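Local atomic coordinates of epoxyqueuosine reductase (Streptococcus thermophilus, PDB entry 5D6S), a protein that belongs to the epoxyqueuosine reductase (QueG) family and holds a cobalamin and two iron-sulfur clusters within a single chain. Residues 122-128 and 310-314; 238-243 and 259-263; 242-246 and 314-318; 293-297 and 328-332; 333-338 and 361-366. All blocks are in the same frame, centred on the assembly; numbering follows the deposited sequence.

Contact 1: 122-128 and 310-314; sequences NSWGLDY and MIAGS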
# COMPACT_ATOMS: atom_id res chain seq x y z
N ASN A 122 0.28 -2.34 -6.64
CA ASN A 122 -0.68 -2.82 -5.63
C ASN A 122 -2.05 -2.14 -5.72
O ASN A 122 -3.04 -2.62 -5.17
CB ASN A 122 -0.11 -2.62 -4.22
CG ASN A 122 -0.85 -3.43 -3.15
OD1 ASN A 122 -1.06 -4.63 -3.29
ND2 ASN A 122 -1.23 -2.78 -2.07
N SER A 123 -2.07 -0.98 -6.38
CA SER A 123 -3.28 -0.20 -6.52
C SER A 123 -3.61 0.08 -7.99
O SER A 123 -4.29 1.08 -8.27
CB SER A 123 -3.13 1.12 -5.76
OG SER A 123 -4.36 1.81 -5.70
N TRP A 124 -3.16 -0.77 -8.91
CA TRP A 124 -3.58 -0.65 -10.33
C TRP A 124 -4.85 -1.40 -10.51
O TRP A 124 -5.05 -2.44 -9.92
CB TRP A 124 -2.55 -1.17 -11.30
CG TRP A 124 -1.26 -0.42 -11.32
CD1 TRP A 124 -1.02 0.81 -10.78
CD2 TRP A 124 -0.04 -0.84 -11.95
NE1 TRP A 124 0.29 1.17 -11.00
CE2 TRP A 124 0.92 0.17 -11.71
CE3 TRP A 124 0.34 -1.98 -12.66
CZ2 TRP A 124 2.24 0.08 -12.16
CZ3 TRP A 124 1.66 -2.08 -13.10
CH2 TRP A 124 2.59 -1.04 -12.86
N GLY A 125 -5.77 -0.83 -11.28
CA GLY A 125 -7.06 -1.47 -11.52
C GLY A 125 -7.88 -1.62 -10.27
O GLY A 125 -7.54 -1.07 -9.22
N LEU A 126 -8.94 -2.42 -10.36
CA LEU A 126 -9.94 -2.51 -9.31
C LEU A 126 -9.43 -2.90 -7.92
O LEU A 126 -8.63 -3.80 -7.79
CB LEU A 126 -11.05 -3.49 -9.67
CG LEU A 126 -12.39 -2.87 -9.29
CD1 LEU A 126 -12.64 -1.72 -10.25
CD2 LEU A 126 -13.52 -3.87 -9.39
N ASP A 127 -9.93 -2.18 -6.92
CA ASP A 127 -9.50 -2.31 -5.54
C ASP A 127 -9.48 -3.78 -5.19
O ASP A 127 -10.52 -4.44 -5.24
CB ASP A 127 -10.48 -1.58 -4.64
CG ASP A 127 -10.13 -1.69 -3.16
OD1 ASP A 127 -9.09 -2.26 -2.81
OD2 ASP A 127 -10.92 -1.21 -2.32
N TYR A 128 -8.30 -4.29 -4.86
CA TYR A 128 -8.16 -5.71 -4.50
C TYR A 128 -9.20 -6.15 -3.46
O TYR A 128 -9.74 -7.24 -3.55
CB TYR A 128 -6.72 -6.06 -4.07
CG TYR A 128 -6.23 -5.59 -2.71
CD1 TYR A 128 -6.51 -6.30 -1.55
CD2 TYR A 128 -5.45 -4.44 -2.59
CE1 TYR A 128 -6.03 -5.90 -0.32
CE2 TYR A 128 -4.99 -4.02 -1.35
CZ TYR A 128 -5.28 -4.77 -0.21
OH TYR A 128 -4.84 -4.36 1.03
N MET A 310 -12.33 3.80 -7.76
CA MET A 310 -12.36 2.35 -7.84
C MET A 310 -11.07 1.71 -7.36
O MET A 310 -11.04 0.51 -7.15
CB MET A 310 -12.55 1.93 -9.30
CG MET A 310 -11.27 2.10 -10.12
SD MET A 310 -11.40 3.01 -11.66
CE MET A 310 -12.08 4.58 -11.13
N ILE A 311 -9.99 2.48 -7.27
CA ILE A 311 -8.69 1.89 -6.90
C ILE A 311 -8.52 1.84 -5.37
O ILE A 311 -9.14 2.60 -4.62
CB ILE A 311 -7.46 2.58 -7.57
CG1 ILE A 311 -7.19 3.97 -6.98
CG2 ILE A 311 -7.64 2.69 -9.08
CD1 ILE A 311 -5.84 4.54 -7.36
N ALA A 312 -7.64 0.96 -4.93
CA ALA A 312 -7.37 0.79 -3.51
C ALA A 312 -6.92 2.11 -2.88
O ALA A 312 -7.35 2.46 -1.78
CB ALA A 312 -6.32 -0.27 -3.30
N GLY A 313 -6.04 2.81 -3.59
CA GLY A 313 -5.43 4.03 -3.08
C GLY A 313 -6.37 5.18 -2.85
O GLY A 313 -5.94 6.23 -2.36
N SER A 314 -7.65 5.01 -3.22
CA SER A 314 -8.63 6.08 -3.06
C SER A 314 -9.32 6.05 -1.72
O SER A 314 -10.24 6.83 -1.47
CB SER A 314 -9.67 6.02 -4.19
OG SER A 314 -10.59 4.95 -4.04
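Ala312 buries the most surface here, its methyl lodged between two polar side chains of 122-128. Ala312 CB lies 3.4 Å from Asp127 OD1 on one hand and 3.7 Å from Ser123 OG on the other, while the ring of Tyr128 approaches it obliquely. Ser123 contributes the next largest area. With its hydroxyl anti to the backbone N (chi1 -170°), Ser123 OG reaches into the short 3-10 segment 312-314 and accepts from Gly313 N at 2.9 Å, with an N-H...O angle of 147°. Ala312 N is also near OG, but its angle is too poor for a bond. The CD1 end of Ile311 packs against the same oxygen.

Met310 is held through its backbone: Asp127 N donates to Met310 O at 2.9 Å. Its side chain crosses that of Leu126 at about a right angle, with Met310 CB 3.8 Å from Leu126 CD1 at the outer margin. Asp127 occupies the N-cap of helix 128-144, and its OD1 hydrogen-bonds His129 ND1, which fixes the carboxylate beside the alanine methyl. Asn122 and Tyr128 line the cobalamin pocket. Two bonds thus join the loops, one side chain to backbone and one backbone to backbone, fixing them at Gly313 and Met310; apolar packing fills in between, with no pairing of charges across the contact.

Contact 2: 238-243 and 259-263; sequences LSFQTQ and VIYGC. With SF4 (iron/sulfur cluster), chain G.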
# COMPACT_ATOMS: atom_id res chain seq x y z
N LEU A 238 7.70 4.43 3.63
CA LEU A 238 7.16 5.39 2.70
C LEU A 238 5.76 5.01 2.27
O LEU A 238 4.98 5.88 1.87
CB LEU A 238 8.04 5.51 1.47
CG LEU A 238 9.46 6.06 1.68
CD1 LEU A 238 10.13 6.17 0.33
CD2 LEU A 238 9.46 7.40 2.38
N SER A 239 5.43 3.72 2.30
CA SER A 239 4.05 3.33 1.94
C SER A 239 3.08 3.96 2.92
O SER A 239 1.99 4.42 2.56
CB SER A 239 3.88 1.82 1.96
OG SER A 239 2.58 1.46 1.48
N PHE A 240 3.51 4.02 4.18
CA PHE A 240 2.73 4.64 5.23
C PHE A 240 2.72 6.12 5.02
O PHE A 240 1.67 6.74 5.09
CB PHE A 240 3.30 4.28 6.61
CG PHE A 240 2.66 5.02 7.75
CD1 PHE A 240 1.29 4.92 7.98
CD2 PHE A 240 3.40 5.87 8.54
CE1 PHE A 240 0.70 5.62 9.02
CE2 PHE A 240 2.80 6.61 9.53
CZ PHE A 240 1.46 6.47 9.79
N GLN A 241 3.87 6.70 4.76
CA GLN A 241 3.97 8.15 4.68
C GLN A 241 3.05 8.69 3.59
O GLN A 241 2.38 9.71 3.78
CB GLN A 241 5.39 8.59 4.44
CG GLN A 241 6.28 8.52 5.67
CD GLN A 241 5.81 9.29 6.88
OE1 GLN A 241 5.84 8.77 7.97
NE2 GLN A 241 5.41 10.54 6.71
N THR A 242 2.95 7.98 2.49
CA THR A 242 2.07 8.40 1.42
C THR A 242 0.60 8.33 1.86
O THR A 242 -0.24 9.01 1.30
CB THR A 242 2.27 7.60 0.12
OG1 THR A 242 2.17 6.20 0.39
CG2 THR A 242 3.61 7.88 -0.42
N GLN A 243 0.30 7.53 2.88
CA GLN A 243 -1.06 7.35 3.34
C GLN A 243 -1.38 8.06 4.64
O GLN A 243 -2.55 8.20 4.98
CB GLN A 243 -1.32 5.87 3.58
CG GLN A 243 -1.37 5.08 2.30
CD GLN A 243 -1.62 3.62 2.58
OE1 GLN A 243 -2.76 3.22 2.82
NE2 GLN A 243 -0.57 2.81 2.52
N VAL A 259 6.67 8.73 -6.65
CA VAL A 259 5.72 7.69 -6.26
C VAL A 259 4.76 8.27 -5.25
O VAL A 259 5.12 8.40 -4.07
CB VAL A 259 6.42 6.44 -5.68
CG1 VAL A 259 5.40 5.38 -5.36
CG2 VAL A 259 7.43 5.87 -6.67
N ILE A 260 3.55 8.61 -5.70
CA ILE A 260 2.59 9.33 -4.88
C ILE A 260 1.65 8.45 -4.07
O ILE A 260 0.79 8.94 -3.36
CB ILE A 260 1.71 10.29 -5.71
CG1 ILE A 260 0.78 9.53 -6.63
CG2 ILE A 260 2.58 11.31 -6.44
CD1 ILE A 260 -0.08 10.42 -7.51
N TYR A 261 1.83 7.14 -4.17
CA TYR A 261 1.06 6.19 -3.35
C TYR A 261 1.80 4.85 -3.24
O TYR A 261 2.10 4.21 -4.24
CB TYR A 261 -0.35 5.96 -3.91
CG TYR A 261 -1.21 5.21 -2.93
CD1 TYR A 261 -1.78 5.86 -1.85
CD2 TYR A 261 -1.43 3.84 -3.05
CE1 TYR A 261 -2.54 5.18 -0.91
CE2 TYR A 261 -2.21 3.15 -2.13
CZ TYR A 261 -2.75 3.84 -1.05
OH TYR A 261 -3.50 3.18 -0.09
N GLY A 262 2.10 4.44 -2.02
CA GLY A 262 2.82 3.19 -1.80
C GLY A 262 4.30 3.30 -2.11
O GLY A 262 4.80 4.37 -2.49
N CYS A 263 4.98 2.18 -1.89
CA CYS A 263 6.37 2.00 -2.18
C CYS A 263 6.56 0.53 -2.56
O CYS A 263 6.04 -0.36 -1.88
CB CYS A 263 7.21 2.38 -0.95
SG CYS A 263 8.99 2.12 -1.05
FE1 SF4 G . 8.58 0.55 3.08
FE2 SF4 G . 9.73 1.16 0.85
FE3 SF4 G . 9.68 -1.32 1.66
FE4 SF4 G . 11.18 0.39 2.86
S1 SF4 G . 11.31 -0.24 0.88
S2 SF4 G . 9.87 -0.99 3.73
S3 SF4 G . 9.94 2.14 2.67
S4 SF4 G . 8.04 -0.10 1.15
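Leu238 and Cys263 meet beside the iron-sulfur cluster, with Leu238 CB 4.0 Å from Cys263 CB. Cys263 SG ligates the cluster iron FE2 at 2.3 Å; it is set anti to the backbone N (chi1 176°), which carries the sulfur out to the metal. Leu238 N comes to 3.3 Å from the cluster sulfide S3. The pocket of this cluster, one of two in a double 4Fe-4S domain, also includes Cys221, Cys225, Cys237 and Cys266.

One step back from the metal, the loop backbone is held by Thr242. Thr242 OG1, rotated to lie between the backbone N and the carbonyl carbon, accepts from Gly262 N at 3.0 Å, with an N-H...O angle of 156°. Gly262 CA passes over Ser239, 3.7 Å from Ser239 OG. That hydroxyl and Cys263 N both hydrogen-bond to the cobalamin oxygen O39, so helix and loop grip the cofactor through one atom.

Further out, the side chains of Gln243 and Tyr261 meet at a slant, amide and ring planes 51° apart, with Gln243 CG 3.4 Å from Tyr261 CE1. The amide is positioned by Gln243 NE2, which donates to Ser239 O at 3.0 Å from above the carbonyl plane, one turn back along the helix.

Helix 238-243 carries one side of the contact. Phe252 of helix 250-255 touches Leu238, while helix 318-331 lies against the loop, Leu321 meeting Tyr261, Ala328 meeting Ile260, and Asn324 ND2 bonding both Ile260 O and Thr242 O.

Contact 3: 242-246 and 314-318; sequences TQDKG and SWRGK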
# COMPACT_ATOMS: atom_id res chain seq x y z
N THR A 242 2.95 7.98 2.49
CA THR A 242 2.07 8.40 1.42
C THR A 242 0.60 8.33 1.86
O THR A 242 -0.24 9.01 1.30
CB THR A 242 2.27 7.60 0.12
OG1 THR A 242 2.17 6.20 0.39
CG2 THR A 242 3.61 7.88 -0.42
N GLN A 243 0.30 7.53 2.88
CA GLN A 243 -1.06 7.35 3.34
C GLN A 243 -1.38 8.06 4.64
O GLN A 243 -2.55 8.20 4.98
CB GLN A 243 -1.32 5.87 3.58
CG GLN A 243 -1.37 5.08 2.30
CD GLN A 243 -1.62 3.62 2.58
OE1 GLN A 243 -2.76 3.22 2.82
NE2 GLN A 243 -0.57 2.81 2.52
N ASP A 244 -0.35 8.50 5.37
CA ASP A 244 -0.57 9.20 6.62
C ASP A 244 -1.20 10.57 6.36
O ASP A 244 -0.87 11.25 5.39
CB ASP A 244 0.73 9.37 7.40
CG ASP A 244 0.50 9.68 8.87
OD1 ASP A 244 -0.56 9.32 9.40
OD2 ASP A 244 1.39 10.29 9.51
N LYS A 245 -2.11 10.97 7.22
CA LYS A 245 -2.70 12.30 7.12
C LYS A 245 -1.79 13.33 7.73
O LYS A 245 -0.80 13.00 8.33
CB LYS A 245 -4.06 12.33 7.79
CG LYS A 245 -5.09 11.56 7.01
CD LYS A 245 -6.43 11.75 7.64
CE LYS A 245 -7.53 11.23 6.74
NZ LYS A 245 -8.75 11.13 7.57
N GLY A 246 -2.11 14.58 7.51
CA GLY A 246 -1.28 15.66 7.99
C GLY A 246 -0.16 16.05 7.04
O GLY A 246 -0.22 15.88 5.82
N SER A 314 -7.65 5.01 -3.22
CA SER A 314 -8.63 6.08 -3.06
C SER A 314 -9.32 6.05 -1.72
O SER A 314 -10.24 6.83 -1.47
CB SER A 314 -9.67 6.02 -4.19
OG SER A 314 -10.59 4.95 -4.04
N TRP A 315 -8.89 5.17 -0.84
CA TRP A 315 -9.65 4.88 0.41
C TRP A 315 -9.68 6.02 1.45
O TRP A 315 -10.48 5.97 2.40
CB TRP A 315 -9.14 3.59 1.08
CG TRP A 315 -7.80 3.70 1.75
CD1 TRP A 315 -6.58 3.63 1.15
CD2 TRP A 315 -7.55 3.87 3.15
NE1 TRP A 315 -5.58 3.76 2.10
CE2 TRP A 315 -6.15 3.92 3.33
CE3 TRP A 315 -8.38 4.00 4.27
CZ2 TRP A 315 -5.57 4.08 4.56
CZ3 TRP A 315 -7.80 4.16 5.51
CH2 TRP A 315 -6.40 4.21 5.65
N ARG A 316 -8.81 7.01 1.30
CA ARG A 316 -8.87 8.18 2.17
C ARG A 316 -9.24 9.46 1.45
O ARG A 316 -9.13 10.53 2.02
CB ARG A 316 -7.53 8.40 2.86
CG ARG A 316 -6.92 7.13 3.38
CD ARG A 316 -5.86 7.47 4.41
NE ARG A 316 -6.40 7.49 5.76
CZ ARG A 316 -5.66 7.65 6.84
NH1 ARG A 316 -6.24 7.60 8.02
NH2 ARG A 316 -4.35 7.88 6.77
N GLY A 317 -9.60 9.36 0.17
CA GLY A 317 -9.91 10.54 -0.62
C GLY A 317 -8.71 11.19 -1.28
O GLY A 317 -7.57 10.72 -1.18
N LYS A 318 -8.97 12.30 -1.94
CA LYS A 318 -8.02 12.92 -2.83
C LYS A 318 -6.87 13.64 -2.10
O LYS A 318 -5.76 13.80 -2.67
CB LYS A 318 -8.75 13.88 -3.76
CG LYS A 318 -9.24 15.16 -3.10
CD LYS A 318 -9.84 16.08 -4.15
CE LYS A 318 -10.54 17.26 -3.56
NZ LYS A 318 -9.62 18.09 -2.73
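Gln243 accepts two hydrogen bonds from Trp315 and Arg316, one at its side-chain oxygen and one at its backbone oxygen. Trp315 NE1 donates to Gln243 OE1 at 3.0 Å, with an N-H...O angle of 141°. The acceptor stands at the edge of the indole, close to the ring plane, and the amide is turned 89° against the ring. Arg316 NH2 donates to Gln243 O; this oxygen lies almost exactly in the guanidinium plane, whereas the donor is tilted 25° from the carbonyl plane.

Both donors belong to a type I beta turn, Ser314 to Gly317, closed by Gly317 N to Ser314 O at 3.1 Å. The turn precedes helix 318-331 and meets 242-246 in the double-cluster domain, where Gln243 also belongs to the cobalamin pocket.

Packing accounts for the rest. A bend at chi3 turns the guanidinium of Arg316 so that Lys245 CG covers one face near its rim, 3.8 Å from Arg316 NH2. Within the turn, Arg316 CG lies over the centre of the Trp315 ring, and Phe73 meets that ring edge-to-face.

As for charge, Lys245 NZ stands 4.4 Å from Arg316 NH1, while Asp244 OD1, 4.8 Å from Arg316 NH2 and not in contact, probably offsets the repulsion.

Contact 4: 293-297 and 328-332; sequences LLPFL and ALANL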
# COMPACT_ATOMS: atom_id res chain seq x y z
N LEU A 293 0.23 14.92 -13.15
CA LEU A 293 0.17 15.55 -11.83
C LEU A 293 -0.66 16.83 -11.78
O LEU A 293 -1.55 16.94 -10.94
CB LEU A 293 1.58 15.82 -11.32
CG LEU A 293 2.38 14.49 -11.17
CD1 LEU A 293 3.87 14.76 -11.10
CD2 LEU A 293 1.90 13.72 -9.95
N LEU A 294 -0.42 17.79 -12.68
CA LEU A 294 -1.14 19.05 -12.60
C LEU A 294 -2.63 18.86 -12.88
O LEU A 294 -3.47 19.51 -12.22
CB LEU A 294 -0.52 20.10 -13.53
CG LEU A 294 0.84 20.61 -13.06
CD1 LEU A 294 1.59 21.25 -14.22
CD2 LEU A 294 0.67 21.59 -11.90
N PRO A 295 -2.98 17.95 -13.82
CA PRO A 295 -4.41 17.68 -13.99
C PRO A 295 -4.98 16.98 -12.77
O PRO A 295 -6.12 17.27 -12.37
CB PRO A 295 -4.47 16.76 -15.22
CG PRO A 295 -3.23 17.06 -15.99
CD PRO A 295 -2.18 17.45 -14.95
N PHE A 296 -4.18 16.12 -12.15
CA PHE A 296 -4.57 15.50 -10.88
C PHE A 296 -4.88 16.53 -9.78
O PHE A 296 -5.84 16.37 -9.03
CB PHE A 296 -3.49 14.59 -10.38
CG PHE A 296 -3.92 13.71 -9.26
CD1 PHE A 296 -4.77 12.65 -9.49
CD2 PHE A 296 -3.47 13.95 -7.97
CE1 PHE A 296 -5.18 11.84 -8.46
CE2 PHE A 296 -3.86 13.13 -6.93
CZ PHE A 296 -4.71 12.07 -7.18
N LEU A 297 -4.08 17.59 -9.71
CA LEU A 297 -4.33 18.67 -8.76
C LEU A 297 -5.56 19.48 -9.08
O LEU A 297 -5.93 20.31 -8.29
CB LEU A 297 -3.13 19.62 -8.66
CG LEU A 297 -1.84 19.02 -8.13
CD1 LEU A 297 -0.70 20.02 -8.18
CD2 LEU A 297 -2.03 18.54 -6.71
N ALA A 328 5.68 15.43 -5.53
CA ALA A 328 6.28 14.88 -6.74
C ALA A 328 6.73 16.01 -7.64
O ALA A 328 7.88 16.05 -8.08
CB ALA A 328 5.28 13.99 -7.47
N LEU A 329 5.81 16.95 -7.89
CA LEU A 329 6.15 18.13 -8.69
C LEU A 329 7.38 18.87 -8.15
O LEU A 329 8.20 19.35 -8.93
CB LEU A 329 4.98 19.08 -8.76
CG LEU A 329 3.88 18.53 -9.63
CD1 LEU A 329 2.64 19.41 -9.47
CD2 LEU A 329 4.30 18.46 -11.08
N ALA A 330 7.51 18.97 -6.82
CA ALA A 330 8.69 19.59 -6.27
C ALA A 330 9.95 18.73 -6.54
O ALA A 330 10.99 19.25 -6.90
CB ALA A 330 8.49 19.83 -4.79
N ASN A 331 9.83 17.42 -6.36
CA ASN A 331 10.93 16.51 -6.66
C ASN A 331 11.37 16.49 -8.13
O ASN A 331 12.53 16.23 -8.42
CB ASN A 331 10.57 15.09 -6.22
CG ASN A 331 10.64 14.94 -4.72
OD1 ASN A 331 11.27 15.78 -4.03
ND2 ASN A 331 9.99 13.91 -4.19
N LEU A 332 10.45 16.78 -9.04
CA LEU A 332 10.79 17.00 -10.44
C LEU A 332 11.27 18.42 -10.78
O LEU A 332 11.56 18.67 -11.95
CB LEU A 332 9.60 16.67 -11.32
CG LEU A 332 9.14 15.22 -11.24
CD1 LEU A 332 7.76 15.07 -11.85
CD2 LEU A 332 10.14 14.31 -11.95
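Leu332 N bonds to Ala328 O at 2.8 Å, closing the last turn of helix 318-331, and the side chains of both residues turn toward Leu293 of the helix opposite. This is helix-to-helix packing in the all-helical C-terminal part of the chain, consistent with the HEAT-like repeats known in this family. No hydrogen bond crosses between 293-297 and 328-332; the evidence for the contact is entirely apolar, resting on methyl and methylene approaches.

Leu329 and Leu293 bury most of the surface. Their side chains slide past each other in opposite directions, so Leu329 CD2 lies alongside the Leu293 stem: Leu293 CB is 3.8 Å from Leu329 CD2, and Leu293 CD1 is 3.7 Å from that same methyl. The CD1 of Leu293 serves further partners, reaching Ala328 CB and Leu332 CD1, each at 4.0 Å. In Leu293, CG is anti to the carbonyl carbon (chi1 -61°), which sends the branched end across to the second helix.

The other branch of Leu329 faces Leu294 and Leu297. There Leu294 crosses it on a slant. Around the pair, Ala325 of helix 318-331 touches Leu293, and Lys340 of helix 338-347 lies against Leu294 and Leu297. Leu329 CD1 is shared by two methyls: Leu294 CD2 at 3.8 Å, and Leu297 CD1, which meets it tip to tip at 3.6 Å.

Contact 5: 333-338 and 361-366; sequences HDRNAI and LGEIVK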
# COMPACT_ATOMS: atom_id res chain seq x y z
N HIS A 333 11.34 19.33 -9.81
CA HIS A 333 11.71 20.74 -10.08
C HIS A 333 10.89 21.40 -11.21
O HIS A 333 11.43 22.21 -11.99
CB HIS A 333 13.19 20.83 -10.41
CG HIS A 333 14.04 20.10 -9.43
ND1 HIS A 333 14.33 20.62 -8.18
CD2 HIS A 333 14.64 18.89 -9.49
CE1 HIS A 333 15.06 19.75 -7.52
NE2 HIS A 333 15.27 18.70 -8.28
N ASP A 334 9.61 21.04 -11.31
CA ASP A 334 8.79 21.39 -12.47
C ASP A 334 8.39 22.84 -12.45
O ASP A 334 7.44 23.21 -11.76
CB ASP A 334 7.52 20.52 -12.53
CG ASP A 334 6.74 20.70 -13.83
OD1 ASP A 334 7.22 21.44 -14.73
OD2 ASP A 334 5.67 20.05 -13.97
N ARG A 335 9.07 23.65 -13.25
CA ARG A 335 8.74 25.08 -13.36
C ARG A 335 7.30 25.32 -13.82
O ARG A 335 6.73 26.36 -13.53
CB ARG A 335 9.71 25.82 -14.29
CG ARG A 335 11.13 25.93 -13.75
CD ARG A 335 11.95 26.91 -14.58
NE ARG A 335 11.48 28.29 -14.44
CZ ARG A 335 11.75 29.07 -13.39
NH1 ARG A 335 12.48 28.62 -12.37
NH2 ARG A 335 11.28 30.31 -13.38
N ASN A 336 6.70 24.35 -14.49
CA ASN A 336 5.31 24.51 -14.95
C ASN A 336 4.26 24.44 -13.86
O ASN A 336 3.09 24.79 -14.08
CB ASN A 336 4.97 23.51 -16.05
CG ASN A 336 5.78 23.72 -17.30
OD1 ASN A 336 6.33 24.80 -17.54
ND2 ASN A 336 5.92 22.68 -18.08
N ALA A 337 4.65 24.00 -12.68
CA ALA A 337 3.70 23.93 -11.58
C ALA A 337 3.58 25.28 -10.83
O ALA A 337 2.66 25.47 -10.04
CB ALA A 337 4.12 22.83 -10.64
N ILE A 338 4.53 26.18 -11.05
CA ILE A 338 4.67 27.34 -10.17
C ILE A 338 3.33 28.06 -10.07
O ILE A 338 2.88 28.38 -8.98
CB ILE A 338 5.81 28.26 -10.61
CG1 ILE A 338 7.16 27.56 -10.37
CG2 ILE A 338 5.81 29.57 -9.85
CD1 ILE A 338 8.37 28.24 -10.99
N LEU A 361 7.70 25.50 -3.67
CA LEU A 361 8.31 26.63 -4.38
C LEU A 361 9.79 26.80 -4.01
O LEU A 361 10.59 27.16 -4.87
CB LEU A 361 7.55 27.91 -4.14
CG LEU A 361 6.17 27.97 -4.79
CD1 LEU A 361 5.45 29.20 -4.29
CD2 LEU A 361 6.24 28.00 -6.30
N GLY A 362 10.14 26.51 -2.77
CA GLY A 362 11.53 26.61 -2.35
C GLY A 362 12.42 25.56 -3.01
O GLY A 362 13.64 25.68 -3.03
N GLU A 363 11.80 24.53 -3.53
CA GLU A 363 12.52 23.46 -4.18
C GLU A 363 12.65 23.76 -5.68
O GLU A 363 13.72 23.56 -6.28
CB GLU A 363 11.74 22.15 -3.95
CG GLU A 363 12.22 21.21 -2.83
CD GLU A 363 13.32 21.76 -1.93
OE1 GLU A 363 13.07 22.69 -1.13
OE2 GLU A 363 14.43 21.22 -2.01
N ILE A 364 11.53 24.14 -6.30
CA ILE A 364 11.41 24.34 -7.74
C ILE A 364 12.16 25.58 -8.21
O ILE A 364 12.92 25.51 -9.16
CB ILE A 364 9.91 24.41 -8.15
CG1 ILE A 364 9.28 23.02 -8.05
CG2 ILE A 364 9.74 24.95 -9.56
CD1 ILE A 364 7.77 23.00 -7.92
N VAL A 365 11.95 26.71 -7.55
CA VAL A 365 12.58 27.97 -7.96
C VAL A 365 14.00 28.06 -7.42
O VAL A 365 14.23 28.54 -6.31
CB VAL A 365 11.77 29.17 -7.48
CG1 VAL A 365 12.42 30.46 -7.93
CG2 VAL A 365 10.33 29.08 -7.97
N LYS A 366 14.97 27.57 -8.20
CA LYS A 366 16.34 27.40 -7.72
C LYS A 366 17.08 28.73 -7.58
O LYS A 366 17.81 28.91 -6.60
CB LYS A 366 17.10 26.44 -8.61
CG LYS A 366 16.65 24.99 -8.44
CD LYS A 366 17.47 24.03 -9.27
CE LYS A 366 17.40 22.60 -8.74
NZ LYS A 366 18.34 21.67 -9.44
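The side chains of Ile338 and Ile364 pass one another pointing opposite ways, Ile338 CG1 lying 3.8 Å from Ile364 CG2. Ile364 buries the most surface of any residue here. With CG1 anti to the carbonyl carbon (chi1 -73°), Ile364 CG2 rests on the bend of 333-338 and comes within 3.6 Å of Asp334 O, while its CG1 lies over the backbone from His333 to Asp334. Val365 crosses Ile338 at about a right angle, Val365 CG2 touching Ile338 CD1 at 3.7 Å. Leu361 meets the same isoleucine obliquely, Leu361 CD2 lying 3.9 Å from Ile338 CG2. Ile338 is therefore met by three side chains of 361-366.

At the exposed margin the imidazole of His333 receives Lys366 on one face. Lys366 CE stands 4.0 Å from the His333 ring centroid and 28° off its normal, a CH-pi contact made possible by the extended lysine chain, while Glu363 O lies near the ring plane at the edge. Glu363 itself turns its carboxylate to Lys396 in a salt bridge.

The bend is held internally: Asp334 OD1 accepts from Asn336 N at 3.0 Å, forming an Asx turn, and Ala337 N bonds to Asp334 O. His333, with positive phi (51°), ends helix 318-331 in a Schellman motif. The sequence of a Schellman stop, an Asx turn and the start of helix 338-347, packed on the end of helix 351-364, is consistent with an inter-helix turn of a HEAT-like helical array, as in relatives.

How the contacts relate
Contacts 1, 2 and 3 gather round the cobalamin, and contacts 4 and 5 continue away from it into the helical C-terminal region. Tyr261 of contact 2 touches contact 1, its CZ 3.4 Å from Gly313 CA, and its OH lies 3.1 Å from Trp315 NE1 of contact 3 in a weak hydrogen bond. Contacts 2 and 3 share Thr242 and Gln243, and contacts 1 and 3 share Ser314. Ile260 CG2 reaches Ala328 CB at 4.0 Å, linking contact 2 to contact 4. Leu329 O and Asp334 N, 3.2 Å apart, probably hydrogen-bond between contacts 4 and 5. Contact 5 lies about 22 Å, centre to centre, from contact 2, whose Ser239 side chain is about 3 Å from the cobalamin.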